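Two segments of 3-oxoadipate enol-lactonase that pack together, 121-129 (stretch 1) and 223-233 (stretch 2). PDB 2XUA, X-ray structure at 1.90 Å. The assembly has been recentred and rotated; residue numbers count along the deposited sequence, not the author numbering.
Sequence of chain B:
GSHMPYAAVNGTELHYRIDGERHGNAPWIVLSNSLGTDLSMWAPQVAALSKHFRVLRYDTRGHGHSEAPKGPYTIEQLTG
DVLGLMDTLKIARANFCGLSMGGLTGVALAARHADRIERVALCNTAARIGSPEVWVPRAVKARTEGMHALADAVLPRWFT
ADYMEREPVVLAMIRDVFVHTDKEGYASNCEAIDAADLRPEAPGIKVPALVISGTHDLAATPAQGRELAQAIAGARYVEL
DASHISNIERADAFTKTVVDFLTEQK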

# COMPACT_ATOMS: atom_id res chain seq x y z
N ALA B 121 8.71 -13.61 -17.35
CA ALA B 121 8.12 -12.46 -18.02
C ALA B 121 9.01 -11.26 -17.61
O ALA B 121 9.11 -10.94 -16.42
N LEU B 122 9.64 -10.59 -18.58
CA LEU B 122 10.64 -9.61 -18.22
C LEU B 122 10.08 -8.24 -18.66
O LEU B 122 10.04 -7.92 -19.86
N CYS B 123 9.64 -7.46 -17.69
CA CYS B 123 8.73 -6.35 -17.99
C CYS B 123 9.38 -4.97 -17.75
O CYS B 123 10.05 -4.76 -16.74
N ASN B 124 9.17 -4.06 -18.69
CA ASN B 124 9.75 -2.73 -18.64
C ASN B 124 11.17 -2.76 -18.17
O ASN B 124 11.52 -2.13 -17.23
N THR B 125 12.00 -3.52 -18.86
CA THR B 125 13.32 -3.82 -18.34
C THR B 125 14.35 -3.89 -19.50
O THR B 125 14.01 -3.59 -20.65
N ALA B 126 15.60 -4.28 -19.20
CA ALA B 126 16.66 -4.38 -20.22
C ALA B 126 17.71 -5.21 -19.52
O ALA B 126 17.71 -5.26 -18.27
N ALA B 127 18.64 -5.81 -20.29
CA ALA B 127 19.74 -6.57 -19.68
C ALA B 127 20.82 -5.66 -19.05
O ALA B 127 21.65 -6.14 -18.24
N ARG B 128 20.79 -4.39 -19.45
CA ARG B 128 21.54 -3.29 -18.83
C ARG B 128 20.61 -2.05 -18.81
O ARG B 128 20.19 -1.52 -19.85
N ILE B 129 20.20 -1.66 -17.59
CA ILE B 129 19.22 -0.55 -17.39
C ILE B 129 20.01 0.74 -17.11
O ILE B 129 20.87 0.81 -16.20
N ALA B 223 13.31 -0.48 -27.70
CA ALA B 223 14.51 -0.95 -28.38
C ALA B 223 15.31 -1.92 -27.48
O ALA B 223 15.82 -2.97 -27.89
N GLN B 224 15.41 -1.60 -26.22
CA GLN B 224 16.12 -2.52 -25.36
C GLN B 224 15.37 -3.83 -25.08
O GLN B 224 16.00 -4.86 -24.74
N GLY B 225 14.05 -3.72 -25.15
CA GLY B 225 13.09 -4.79 -24.97
C GLY B 225 13.23 -5.79 -26.10
O GLY B 225 13.36 -6.97 -25.86
N ARG B 226 13.19 -5.30 -27.34
CA ARG B 226 13.58 -6.08 -28.53
C ARG B 226 14.97 -6.75 -28.51
O ARG B 226 15.09 -7.94 -28.81
N GLU B 227 16.03 -6.04 -28.12
CA GLU B 227 17.35 -6.67 -28.04
C GLU B 227 17.29 -7.83 -27.05
O GLU B 227 17.87 -8.90 -27.29
N LEU B 228 16.61 -7.58 -25.93
CA LEU B 228 16.49 -8.60 -24.92
C LEU B 228 15.78 -9.82 -25.50
O LEU B 228 16.26 -10.93 -25.33
N ALA B 229 14.67 -9.59 -26.20
CA ALA B 229 13.86 -10.67 -26.71
C ALA B 229 14.68 -11.39 -27.79
O ALA B 229 14.51 -12.60 -28.01
N GLN B 230 15.55 -10.65 -28.48
CA GLN B 230 16.25 -11.26 -29.61
C GLN B 230 17.46 -12.04 -29.12
O GLN B 230 17.86 -13.02 -29.76
N ALA B 231 18.01 -11.65 -27.97
CA ALA B 231 19.09 -12.46 -27.37
C ALA B 231 18.60 -13.84 -26.92
O ALA B 231 19.40 -14.79 -26.82
N ILE B 232 17.31 -13.94 -26.60
CA ILE B 232 16.82 -15.13 -25.89
C ILE B 232 16.14 -16.09 -26.86
O ILE B 232 15.15 -15.70 -27.50
N ALA B 233 16.67 -17.34 -26.96
CA ALA B 233 16.08 -18.30 -27.93
C ALA B 233 14.58 -18.47 -27.68
O ALA B 233 14.17 -18.75 -26.55

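Packing of a helix and the residues after it, 223-233, against the end of a strand, 121-123, and the loop after it in 3-oxoadipate enol-lactonase. The two stretches bury 302 Å² between them, and no direct hydrogen bond crosses the contact; apolar side chains and two bridging waters hold it together. Along the helix, Ala223 opens the stretch without touching stretch 1. Gln224 follows, with its CA-to-CB bond directed toward the loop and its CA 5.5 Å from the CA of Ala126, the closest CA pair across the two stretches. Its side chain is m at chi1 and extended (t) at chi2, with chi3 at -57°, which carries the amide past Ala126, so that Gln224 CD lies 3.8 Å from Ala126 CB. The amide nitrogen then comes near the next part of the loop: Gln224 NE2 is 3.2 Å from Arg128 O, but the angle is too poor for a hydrogen bond. Water 2 makes the link instead, donating to Arg128 O at 3.0 Å and accepting a weak hydrogen bond from Gln224 NE2 at 2.9 Å. The end of the Arg128 side chain leads away from the helix; its part in the contact is through the backbone carbonyl. The backbone of the same glutamine is joined to the loop by water 1, which accepts from Ala127 N at 2.9 Å and donates to Gln224 O at 2.8 Å; that carbonyl also receives the helical hydrogen bond from Leu228 N, at 3.0 Å. Gly225 has no side chain to offer, and Arg226 and Glu227 lie out of reach of stretch 1.

One turn on from Gln224, Leu228 points toward stretch 1 and has the largest covered area of any residue here, 73 Å². In its t, t rotamer Leu228 CD2 meets Leu122 CD1 at 3.7 Å; Leu228 CD1 also lies near that methyl, at 4.1 Å, and reaches on to the loop, 4.0 Å from Thr125 CG2 and 4.2 Å from both Ala126 C and Ala127 N. The leucine thus spans the strand end and the loop. Thr125 (t) turns its methyl to this contact, its OG1 being hydrogen-bonded elsewhere in the structure. Ala229, Gln230 and Ala231 make no contact across the stretches.

Ile232 points toward stretch 1 again, and its m, t rotamer brings Ile232 CD1 to 3.9 Å from Leu122 CD1. Leu122 (m, t), itself directed toward stretch 2, therefore touches both Leu228 and Ile232 with the same methyl, closing an apolar cluster of three buried side chains. Ala233 ends the stretch out of reach.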

# COMPACT_ATOMS: atom_id res chain seq x y z
CB ALA B 121 6.64 -12.21 -17.58
CB LEU B 122 11.97 -9.93 -18.91
CG LEU B 122 12.51 -11.34 -18.61
CD1 LEU B 122 13.55 -11.71 -19.70
CD2 LEU B 122 13.19 -11.36 -17.27
CB CYS B 123 7.47 -6.49 -17.15
SG CYS B 123 6.64 -8.11 -17.43
CB ASN B 124 8.88 -1.83 -17.73
CG ASN B 124 7.55 -1.59 -18.32
OD1 ASN B 124 7.41 -0.78 -19.28
ND2 ASN B 124 6.55 -2.33 -17.86
CB THR B 125 13.29 -5.15 -17.50
OG1 THR B 125 14.50 -5.25 -16.78
CG2 THR B 125 13.19 -6.36 -18.39
CB ALA B 126 17.31 -2.97 -20.54
CB ALA B 127 20.36 -7.56 -20.68
CB ARG B 128 22.95 -3.10 -19.51
CG ARG B 128 23.57 -1.69 -19.51
CD ARG B 128 23.63 -1.08 -18.16
NE ARG B 128 24.78 -0.22 -17.90
CZ ARG B 128 24.88 0.55 -16.81
NH1 ARG B 128 23.89 0.57 -15.91
NH2 ARG B 128 25.96 1.27 -16.59
CB ILE B 129 18.19 -0.85 -16.26
CG1 ILE B 129 17.38 -2.09 -16.60
CG2 ILE B 129 17.23 0.36 -16.00
CD1 ILE B 129 16.61 -2.67 -15.39
CB ALA B 223 15.40 0.26 -28.79
CB GLN B 224 16.40 -1.84 -24.04
CG GLN B 224 17.44 -0.68 -24.15
CD GLN B 224 17.62 0.03 -22.79
OE1 GLN B 224 16.67 0.52 -22.22
NE2 GLN B 224 18.84 0.07 -22.29
CB ARG B 226 13.27 -5.25 -29.77
CG ARG B 226 11.74 -4.88 -29.85
CD ARG B 226 11.35 -4.22 -31.13
NE ARG B 226 11.98 -2.90 -31.26
CZ ARG B 226 11.44 -1.71 -30.95
NH1 ARG B 226 10.19 -1.62 -30.50
NH2 ARG B 226 12.15 -0.60 -31.12
CB GLU B 227 18.42 -5.71 -27.54
CG GLU B 227 18.86 -4.66 -28.51
CD GLU B 227 19.73 -3.64 -27.77
OE1 GLU B 227 20.83 -4.08 -27.35
OE2 GLU B 227 19.27 -2.47 -27.55
CB LEU B 228 15.81 -8.07 -23.65
CG LEU B 228 15.94 -8.94 -22.39
CD1 LEU B 228 15.34 -8.26 -21.14
CD2 LEU B 228 15.14 -10.12 -22.69
CB ALA B 229 12.55 -10.13 -27.32
CB GLN B 230 16.49 -10.24 -30.75
CG GLN B 230 15.15 -9.90 -31.55
CD GLN B 230 15.09 -8.49 -32.35
OE1 GLN B 230 16.07 -7.78 -32.51
NE2 GLN B 230 13.88 -8.12 -32.79
CB ALA B 231 19.70 -11.76 -26.23
CB ILE B 232 15.87 -14.78 -24.72
CG1 ILE B 232 16.62 -13.99 -23.63
CG2 ILE B 232 15.24 -16.06 -24.12
CD1 ILE B 232 15.61 -13.33 -22.54
CB ALA B 233 16.76 -19.65 -27.85
O HOH W 1 18.17 -5.44 -23.13
O HOH W 2 21.13 1.17 -20.82